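Local coordinates for putative metal-dependent phosphoesterase (PDB 3O0F), which hydrolyses phosphoesters with the help of bound metal ions and binds adenosine monophosphate in its active-site cleft, at the adenosine monophosphate site. Numbering follows the deposited sequence.

The adenosine monophosphate site. Residues 25, 86, 110, 113, 145-147, 162-163, 166, 263, 266-267. With AMP (adenosine monophosphate), chain B.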
# COMPACT_ATOMS: atom_id res chain seq x y z
N ASP A 25 3.71 3.14 -7.10
CA ASP A 25 4.79 4.05 -6.78
C ASP A 25 6.16 3.42 -6.46
O ASP A 25 7.05 4.10 -5.97
CB ASP A 25 4.37 5.05 -5.70
CG ASP A 25 3.94 4.41 -4.39
OD1 ASP A 25 3.78 3.15 -4.29
OD2 ASP A 25 3.76 5.20 -3.40
N HIS A 86 -4.80 3.60 5.19
CA HIS A 86 -4.48 2.68 4.13
C HIS A 86 -4.85 1.26 4.59
O HIS A 86 -4.51 0.86 5.72
CB HIS A 86 -2.99 2.83 3.79
CG HIS A 86 -2.67 4.09 3.03
ND1 HIS A 86 -1.48 4.29 2.38
CD2 HIS A 86 -3.42 5.19 2.79
CE1 HIS A 86 -1.49 5.47 1.80
NE2 HIS A 86 -2.65 6.04 2.03
N ARG A 110 -7.55 10.29 -8.25
CA ARG A 110 -6.07 10.47 -8.20
C ARG A 110 -5.45 11.18 -9.44
O ARG A 110 -4.65 12.10 -9.31
CB ARG A 110 -5.37 9.12 -8.05
CG ARG A 110 -5.39 8.55 -6.64
CD ARG A 110 -4.66 7.18 -6.61
NE ARG A 110 -4.29 6.84 -5.23
CZ ARG A 110 -3.33 7.44 -4.53
NH1 ARG A 110 -2.58 8.39 -5.07
NH2 ARG A 110 -3.10 7.08 -3.27
N ARG A 113 -6.70 14.89 -9.45
CA ARG A 113 -6.05 15.59 -8.37
C ARG A 113 -4.57 15.89 -8.65
O ARG A 113 -4.04 16.96 -8.30
CB ARG A 113 -6.13 14.68 -7.14
CG ARG A 113 -5.99 15.28 -5.79
CD ARG A 113 -4.58 15.31 -5.20
NE ARG A 113 -3.77 14.13 -5.40
CZ ARG A 113 -2.99 13.56 -4.47
NH1 ARG A 113 -2.89 14.00 -3.22
NH2 ARG A 113 -2.30 12.50 -4.82
N GLY A 145 0.17 9.23 -8.26
CA GLY A 145 -0.02 10.05 -7.08
C GLY A 145 1.15 10.98 -6.88
O GLY A 145 1.92 11.24 -7.81
N ARG A 146 1.30 11.47 -5.65
CA ARG A 146 2.42 12.39 -5.33
C ARG A 146 3.82 11.83 -5.58
O ARG A 146 4.71 12.60 -5.96
CB ARG A 146 2.27 12.96 -3.92
CG ARG A 146 1.17 14.02 -3.83
CD ARG A 146 0.50 13.99 -2.49
NE ARG A 146 1.38 14.35 -1.41
CZ ARG A 146 1.40 13.81 -0.19
NH1 ARG A 146 0.61 12.81 0.15
NH2 ARG A 146 2.27 14.27 0.69
N PRO A 147 4.06 10.53 -5.36
CA PRO A 147 5.42 10.05 -5.65
C PRO A 147 5.93 10.31 -7.06
O PRO A 147 7.12 10.53 -7.22
CB PRO A 147 5.32 8.55 -5.40
CG PRO A 147 4.33 8.43 -4.34
CD PRO A 147 3.27 9.46 -4.71
N ARG A 162 13.51 11.54 -3.65
CA ARG A 162 12.05 11.62 -3.58
C ARG A 162 11.56 12.05 -2.21
O ARG A 162 10.65 12.88 -2.09
CB ARG A 162 11.46 10.28 -3.97
CG ARG A 162 9.99 10.26 -4.11
CD ARG A 162 9.48 8.83 -4.03
NE ARG A 162 9.51 8.10 -5.29
CZ ARG A 162 8.88 6.94 -5.49
NH1 ARG A 162 8.17 6.39 -4.50
NH2 ARG A 162 8.91 6.35 -6.66
N SER A 163 12.16 11.49 -1.17
CA SER A 163 11.88 11.90 0.23
C SER A 163 12.13 13.41 0.55
O SER A 163 11.44 13.99 1.39
CB SER A 163 12.68 11.02 1.20
OG SER A 163 12.45 9.64 0.94
N PHE A 166 9.06 15.36 -0.69
CA PHE A 166 7.96 15.18 0.29
C PHE A 166 8.14 16.03 1.56
O PHE A 166 7.15 16.47 2.16
CB PHE A 166 7.81 13.69 0.65
CG PHE A 166 6.90 12.95 -0.27
CD1 PHE A 166 5.51 13.04 -0.10
CD2 PHE A 166 7.40 12.19 -1.31
CE1 PHE A 166 4.65 12.37 -0.93
CE2 PHE A 166 6.54 11.51 -2.16
CZ PHE A 166 5.17 11.60 -1.98
N HIS A 263 9.45 0.14 -1.79
CA HIS A 263 9.14 0.82 -3.03
C HIS A 263 10.40 0.83 -3.90
O HIS A 263 10.58 1.72 -4.74
CB HIS A 263 8.72 2.26 -2.75
CG HIS A 263 7.38 2.42 -2.11
ND1 HIS A 263 7.07 1.97 -0.84
CD2 HIS A 263 6.27 3.04 -2.55
CE1 HIS A 263 5.83 2.30 -0.54
NE2 HIS A 263 5.32 2.95 -1.57
N GLY A 266 12.49 4.06 -4.43
CA GLY A 266 11.62 5.19 -4.06
C GLY A 266 11.59 5.54 -2.58
O GLY A 266 11.12 6.60 -2.19
N LYS A 267 12.08 4.64 -1.74
CA LYS A 267 12.10 4.85 -0.30
C LYS A 267 13.33 4.15 0.26
O LYS A 267 13.87 3.27 -0.37
CB LYS A 267 10.85 4.24 0.36
CG LYS A 267 9.57 5.06 0.29
CD LYS A 267 8.53 4.42 1.21
CE LYS A 267 7.17 5.08 1.20
NZ LYS A 267 6.32 4.37 2.20
P AMP B . -0.73 10.33 -2.40
O1P AMP B . -1.53 9.14 -2.04
O2P AMP B . -0.79 10.55 -3.89
O3P AMP B . -1.03 11.59 -1.58
O5' AMP B . 0.80 9.96 -2.10
C5' AMP B . 1.23 9.78 -0.77
C4' AMP B . 1.99 8.49 -0.74
O4' AMP B . 3.34 8.62 -1.27
C3' AMP B . 2.11 7.97 0.69
O3' AMP B . 1.25 6.85 0.85
C2' AMP B . 3.56 7.52 0.66
O2' AMP B . 4.23 6.88 1.74
C1' AMP B . 4.04 7.48 -0.79
N9 AMP B . 5.51 7.58 -0.92
C8 AMP B . 6.24 6.88 -1.79
N7 AMP B . 7.54 7.20 -1.67
C5 AMP B . 7.66 8.12 -0.70
C6 AMP B . 8.75 8.88 -0.07
N6 AMP B . 10.06 8.71 -0.46
N1 AMP B . 8.41 9.75 0.90
C2 AMP B . 7.15 9.96 1.31
N3 AMP B . 6.11 9.30 0.78
C4 AMP B . 6.30 8.38 -0.20
O HOH W 1 -2.79 8.31 0.36
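Arg110 reaches the nucleotide on a chain extended from CG to NE (chi2 180°), whereas Arg113 and Arg146 bend at chi2 and chi3, so that three guanidinium tips converge on the 5'-phosphate of AMP in this PHP-family active site. Arg110 meets it end-on, NH1 on AMP O2P and NH2 on AMP O1P at 2.9 Å. Arg113 NH2 adds a salt bridge of 2.6 Å to AMP O2P, in the plane of its guanidinium. AMP O2P also accepts a hydrogen bond from the backbone N-H of Arg146, at the start of helix 146-155, whose dipole may add to the positive field. Arg146 curves round to give AMP O3P an almost straight bond from NH1 (2.7 Å, 173° at H). An alanine in place of Arg110 would remove the paired bonds to O1P and O2P and would probably leave the phosphate less firmly held and freer to turn. A water bridges AMP O1P to NE2 of His86, a residue that also serves as an iron ligand. The adenine lies between Phe166, stacked nearly parallel on its six-membered ring, and Lys267, whose CE sits over the five-membered ring. Its amino group N6 donates to Ser163 OG and, nearly along the C=O axis, to Gly266 O, a pattern that would be expected to favour adenine over a base with a carbonyl there. Arg162 NH1 lies 3.0 Å from AMP N7, a hydrogen bond; NH1 and NH2 both hold the backbone carbonyl O of Asp25, a residue that also binds the zinc, which fixes the guanidinium's rotation.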